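Local structure of peptidase M42 (Thaumarchaeota archaeon SCGC AB-539-E09, 5DS0) at residues Glu40-Ile52 with Leu218-Pro230. The protein is a cobalt-bound TET aminopeptidase of family M42, assembled from twelve subunits, that probably removes residues from the N-termini of peptides. Residues are numbered along the deposited sequence; the frame is centred on the assembly and turned at random.
Sequences EVVVDKLGSVTFI and LRGAQTTAHVVDP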
loop_
_atom_site.group_PDB
_atom_site.type_symbol
_atom_site.label_atom_id
_atom_site.label_comp_id
_atom_site.label_asym_id
_atom_site.label_seq_id
_atom_site.Cartn_x
_atom_site.Cartn_y
_atom_site.Cartn_z
ATOM N N GLU C 40 44.919 -32.720 -33.421
ATOM C CA GLU C 40 44.935 -33.391 -32.121
ATOM C C GLU C 40 43.700 -32.953 -31.327
ATOM O O GLU C 40 43.111 -31.911 -31.614
ATOM C CB GLU C 40 46.221 -33.035 -31.371
ATOM C CG GLU C 40 46.500 -33.854 -30.116
ATOM C CD GLU C 40 47.681 -33.316 -29.299
ATOM O OE1 GLU C 40 48.636 -32.764 -29.904
ATOM O OE2 GLU C 40 47.653 -33.456 -28.049
ATOM N N VAL C 41 43.293 -33.764 -30.355
ATOM C CA VAL C 41 42.132 -33.464 -29.515
ATOM C C VAL C 41 42.474 -33.619 -28.031
ATOM O O VAL C 41 42.866 -34.688 -27.596
ATOM C CB VAL C 41 40.956 -34.408 -29.835
ATOM C CG1 VAL C 41 39.732 -34.049 -28.998
ATOM C CG2 VAL C 41 40.621 -34.382 -31.320
ATOM N N VAL C 42 42.309 -32.559 -27.255
ATOM C CA VAL C 42 42.527 -32.634 -25.811
ATOM C C VAL C 42 41.218 -32.334 -25.100
ATOM O O VAL C 42 40.354 -31.634 -25.634
ATOM C CB VAL C 42 43.637 -31.669 -25.308
ATOM C CG1 VAL C 42 44.958 -31.967 -25.999
ATOM C CG2 VAL C 42 43.262 -30.207 -25.509
ATOM N N VAL C 43 41.086 -32.839 -23.879
ATOM C CA VAL C 43 39.866 -32.657 -23.110
ATOM C C VAL C 43 40.171 -32.146 -21.699
ATOM O O VAL C 43 41.291 -32.268 -21.212
ATOM C CB VAL C 43 39.047 -33.978 -23.053
ATOM C CG1 VAL C 43 38.859 -34.552 -24.457
ATOM C CG2 VAL C 43 39.701 -34.998 -22.136
ATOM N N ASP C 44 39.176 -31.552 -21.047
ATOM C CA ASP C 44 39.254 -31.361 -19.605
ATOM C C ASP C 44 38.381 -32.429 -18.945
ATOM O O ASP C 44 37.617 -33.140 -19.625
ATOM C CB ASP C 44 38.950 -29.895 -19.183
ATOM C CG ASP C 44 37.478 -29.495 -19.322
ATOM O OD1 ASP C 44 36.602 -30.377 -19.456
ATOM O OD2 ASP C 44 37.198 -28.274 -19.277
ATOM N N LYS C 45 38.486 -32.548 -17.631
ATOM C CA LYS C 45 37.778 -33.599 -16.922
ATOM C C LYS C 45 36.313 -33.253 -16.644
ATOM O O LYS C 45 35.555 -34.097 -16.184
ATOM C CB LYS C 45 38.518 -33.949 -15.633
ATOM C CG LYS C 45 39.943 -34.408 -15.906
ATOM C CD LYS C 45 40.514 -35.183 -14.744
ATOM C CE LYS C 45 41.947 -35.586 -15.003
ATOM N NZ LYS C 45 42.524 -36.183 -13.773
ATOM N N LEU C 46 35.915 -32.024 -16.926
ATOM C CA LEU C 46 34.515 -31.654 -16.846
ATOM C C LEU C 46 33.729 -32.065 -18.090
ATOM O O LEU C 46 32.502 -32.150 -18.037
ATOM C CB LEU C 46 34.376 -30.150 -16.609
ATOM C CG LEU C 46 34.298 -29.703 -15.146
ATOM C CD1 LEU C 46 35.339 -30.376 -14.267
ATOM C CD2 LEU C 46 34.428 -28.190 -15.034
ATOM N N GLY C 47 34.417 -32.319 -19.195
ATOM C CA GLY C 47 33.754 -32.709 -20.432
ATOM C C GLY C 47 33.980 -31.787 -21.621
ATOM O O GLY C 47 33.426 -32.032 -22.685
ATOM N N SER C 48 34.767 -30.720 -21.457
ATOM C CA SER C 48 35.114 -29.842 -22.583
ATOM C C SER C 48 36.040 -30.576 -23.521
ATOM O O SER C 48 37.027 -31.156 -23.078
ATOM C CB SER C 48 35.837 -28.572 -22.129
ATOM O OG SER C 48 35.175 -27.926 -21.058
ATOM N N VAL C 49 35.714 -30.572 -24.808
ATOM C CA VAL C 49 36.654 -31.068 -25.811
ATOM C C VAL C 49 37.232 -29.876 -26.602
ATOM O O VAL C 49 36.543 -28.899 -26.897
ATOM C CB VAL C 49 36.100 -32.170 -26.767
ATOM C CG1 VAL C 49 35.232 -33.261 -26.113
ATOM C CG2 VAL C 49 35.274 -31.525 -27.829
ATOM N N THR C 50 38.507 -29.997 -26.941
ATOM C CA THR C 50 39.271 -28.942 -27.555
ATOM C C THR C 50 40.047 -29.507 -28.753
ATOM O O THR C 50 40.737 -30.507 -28.638
ATOM C CB THR C 50 40.260 -28.334 -26.529
ATOM O OG1 THR C 50 39.566 -27.960 -25.323
ATOM C CG2 THR C 50 40.978 -27.116 -27.108
ATOM N N PHE C 51 39.950 -28.825 -29.885
ATOM C CA PHE C 51 40.544 -29.264 -31.131
ATOM C C PHE C 51 41.711 -28.381 -31.482
ATOM O O PHE C 51 41.570 -27.160 -31.537
ATOM C CB PHE C 51 39.509 -29.171 -32.240
ATOM C CG PHE C 51 38.247 -29.902 -31.931
ATOM C CD1 PHE C 51 38.213 -31.285 -32.009
ATOM C CD2 PHE C 51 37.110 -29.225 -31.535
ATOM C CE1 PHE C 51 37.055 -31.980 -31.711
ATOM C CE2 PHE C 51 35.948 -29.911 -31.246
ATOM C CZ PHE C 51 35.916 -31.289 -31.334
ATOM N N ILE C 52 42.855 -29.000 -31.748
ATOM C CA ILE C 52 44.088 -28.267 -32.017
ATOM C C ILE C 52 44.437 -28.299 -33.494
ATOM O O ILE C 52 44.480 -29.361 -34.116
ATOM C CB ILE C 52 45.260 -28.841 -31.213
ATOM C CG1 ILE C 52 44.895 -28.883 -29.725
ATOM C CG2 ILE C 52 46.512 -28.006 -31.426
ATOM C CD1 ILE C 52 45.888 -29.621 -28.849
ATOM N N LEU C 218 30.602 -20.519 -15.681
ATOM C CA LEU C 218 31.850 -20.456 -16.467
ATOM C C LEU C 218 32.852 -21.549 -16.062
ATOM O O LEU C 218 34.064 -21.329 -16.037
ATOM C CB LEU C 218 32.477 -19.050 -16.367
ATOM C CG LEU C 218 31.495 -17.873 -16.378
ATOM C CD1 LEU C 218 32.225 -16.553 -16.143
ATOM C CD2 LEU C 218 30.695 -17.848 -17.675
ATOM N N ARG C 219 32.327 -22.726 -15.757
ATOM C CA ARG C 219 33.115 -23.758 -15.105
ATOM C C ARG C 219 34.096 -24.434 -16.054
ATOM O O ARG C 219 35.260 -24.577 -15.730
ATOM C CB ARG C 219 32.187 -24.764 -14.418
ATOM C CG ARG C 219 31.374 -24.107 -13.318
ATOM C CD ARG C 219 30.563 -25.095 -12.515
ATOM N NE ARG C 219 29.715 -24.407 -11.534
ATOM C CZ ARG C 219 28.579 -24.891 -11.033
ATOM N NH1 ARG C 219 28.108 -26.086 -11.406
ATOM N NH2 ARG C 219 27.894 -24.182 -10.152
ATOM N N GLY C 220 33.625 -24.841 -17.220
ATOM C CA GLY C 220 34.487 -25.494 -18.203
ATOM C C GLY C 220 35.558 -24.588 -18.786
ATOM O O GLY C 220 36.642 -25.051 -19.122
ATOM N N ALA C 221 35.264 -23.293 -18.889
ATOM C CA ALA C 221 36.255 -22.309 -19.314
ATOM C C ALA C 221 37.482 -22.257 -18.393
ATOM O O ALA C 221 38.607 -22.151 -18.861
ATOM C CB ALA C 221 35.613 -20.942 -19.367
ATOM N N GLN C 222 37.255 -22.286 -17.080
ATOM C CA GLN C 222 38.344 -22.211 -16.101
ATOM C C GLN C 222 39.307 -23.376 -16.253
ATOM O O GLN C 222 40.517 -23.186 -16.313
ATOM C CB GLN C 222 37.783 -22.198 -14.687
ATOM C CG GLN C 222 38.810 -21.866 -13.624
ATOM C CD GLN C 222 38.200 -21.814 -12.232
ATOM O OE1 GLN C 222 37.106 -21.271 -12.047
ATOM N NE2 GLN C 222 38.890 -22.391 -11.249
ATOM N N THR C 223 38.743 -24.575 -16.345
ATOM C CA THR C 223 39.508 -25.801 -16.448
ATOM C C THR C 223 40.133 -26.014 -17.827
ATOM O O THR C 223 41.240 -26.554 -17.928
ATOM C CB THR C 223 38.641 -27.015 -16.092
ATOM O OG1 THR C 223 37.471 -27.024 -16.910
ATOM C CG2 THR C 223 38.230 -26.979 -14.598
ATOM N N THR C 224 39.460 -25.577 -18.885
ATOM C CA THR C 224 40.039 -25.617 -20.237
ATOM C C THR C 224 41.183 -24.607 -20.400
ATOM O O THR C 224 42.199 -24.909 -21.022
ATOM C CB THR C 224 38.969 -25.367 -21.321
ATOM O OG1 THR C 224 38.182 -26.551 -21.478
ATOM C CG2 THR C 224 39.611 -25.027 -22.660
ATOM N N ALA C 225 41.026 -23.421 -19.826
ATOM C CA ALA C 225 42.095 -22.444 -19.803
ATOM C C ALA C 225 43.351 -22.995 -19.108
ATOM O O ALA C 225 44.481 -22.745 -19.557
ATOM C CB ALA C 225 41.635 -21.180 -19.100
ATOM N N HIS C 226 43.152 -23.723 -18.006
ATOM C CA HIS C 226 44.259 -24.365 -17.307
ATOM C C HIS C 226 44.998 -25.339 -18.229
ATOM O O HIS C 226 46.233 -25.341 -18.277
ATOM C CB HIS C 226 43.782 -25.090 -16.042
ATOM C CG HIS C 226 44.863 -25.872 -15.359
ATOM N ND1 HIS C 226 45.743 -25.303 -14.460
ATOM C CD2 HIS C 226 45.224 -27.175 -15.466
ATOM C CE1 HIS C 226 46.601 -26.221 -14.047
ATOM N NE2 HIS C 226 46.307 -27.365 -14.640
ATOM N N VAL C 227 44.249 -26.171 -18.944
ATOM C CA VAL C 227 44.840 -27.178 -19.828
ATOM C C VAL C 227 45.653 -26.538 -20.964
ATOM O O VAL C 227 46.745 -26.993 -21.275
ATOM C CB VAL C 227 43.752 -28.109 -20.416
ATOM C CG1 VAL C 227 44.289 -28.924 -21.585
ATOM C CG2 VAL C 227 43.189 -29.022 -19.331
ATOM N N VAL C 228 45.130 -25.455 -21.542
ATOM C CA VAL C 228 45.692 -24.885 -22.769
ATOM C C VAL C 228 46.839 -23.895 -22.547
ATOM O O VAL C 228 47.777 -23.880 -23.341
ATOM C CB VAL C 228 44.595 -24.197 -23.585
ATOM C CG1 VAL C 228 45.178 -23.482 -24.793
ATOM C CG2 VAL C 228 43.559 -25.215 -24.026
ATOM N N ASP C 229 46.784 -23.090 -21.479
ATOM C CA ASP C 229 47.783 -22.022 -21.229
ATOM C C ASP C 229 47.846 -21.069 -22.428
ATOM O O ASP C 229 48.876 -20.937 -23.080
ATOM C CB ASP C 229 49.181 -22.622 -20.900
ATOM C CG ASP C 229 50.204 -21.568 -20.417
ATOM O OD1 ASP C 229 49.806 -20.443 -20.044
ATOM O OD2 ASP C 229 51.421 -21.886 -20.417
ATOM N N PRO C 230 46.727 -20.406 -22.728
ATOM C CA PRO C 230 46.654 -19.580 -23.927
ATOM C C PRO C 230 47.369 -18.243 -23.792
ATOM O O PRO C 230 47.430 -17.676 -22.691
ATOM C CB PRO C 230 45.152 -19.355 -24.084
ATOM C CG PRO C 230 44.640 -19.333 -22.681
ATOM C CD PRO C 230 45.479 -20.341 -21.942
#
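Asp-44 drives its carboxylate into the side of helix 219-228, where OD2 meets two neighbouring threonine hydroxyls. Thr-224 OG1 donates to Asp-44 OD2 at 3.0 Å, coming from well above the carboxylate plane. On that same face Ser-48 OG donates to Asp-44 OD2 at 2.7 Å. The third hydroxyl, Thr-223 OG1, also lies 2.7 Å from Asp-44 OD2, but its proton may go instead to Gly-220 O, one turn back in the helix. Both threonine side chains cross the aspartate at about a right angle. Thr-223 OG1 sits between its own backbone N and carbonyl carbon (chi1 55°), which brings it to Asp-44 while CG2 turns to the CD2 methyl of Leu-46. The other carboxylate oxygen turns back to its own hairpin: Asp-44 OD1 takes the backbone N-H of Ser-48 at 2.7 Å, with weak bonds from the backbone N of Leu-46 and Gly-47. Residues 44-47 form a type I turn closing the hairpin of strands 40-43 and 49-53, at the edge of the large mixed sheet of the M42 catalytic domain; helix 219-228 follows the metal ligands Glu-214 and Glu-215. An alanine in place of Asp-44 would probably leave the hydroxyls of Thr-224 and Ser-48 without the acceptor they share, and the amide of Ser-48 without OD1. Gly-220 lies beside Ser-48, whose OG also accepts a bond from the backbone N of Val-212. Within the turn, Leu-46 CD2 rests 4.1 Å from Arg-219 CB. Toward the helix's other end the contact becomes apolar, with Val-42 CG2 against Val-227 CG1 at 4.3 Å and Thr-50 CG2 near Val-228, while Thr-50 OG1 bonds to Ser-209 on the adjoining strand 205-211.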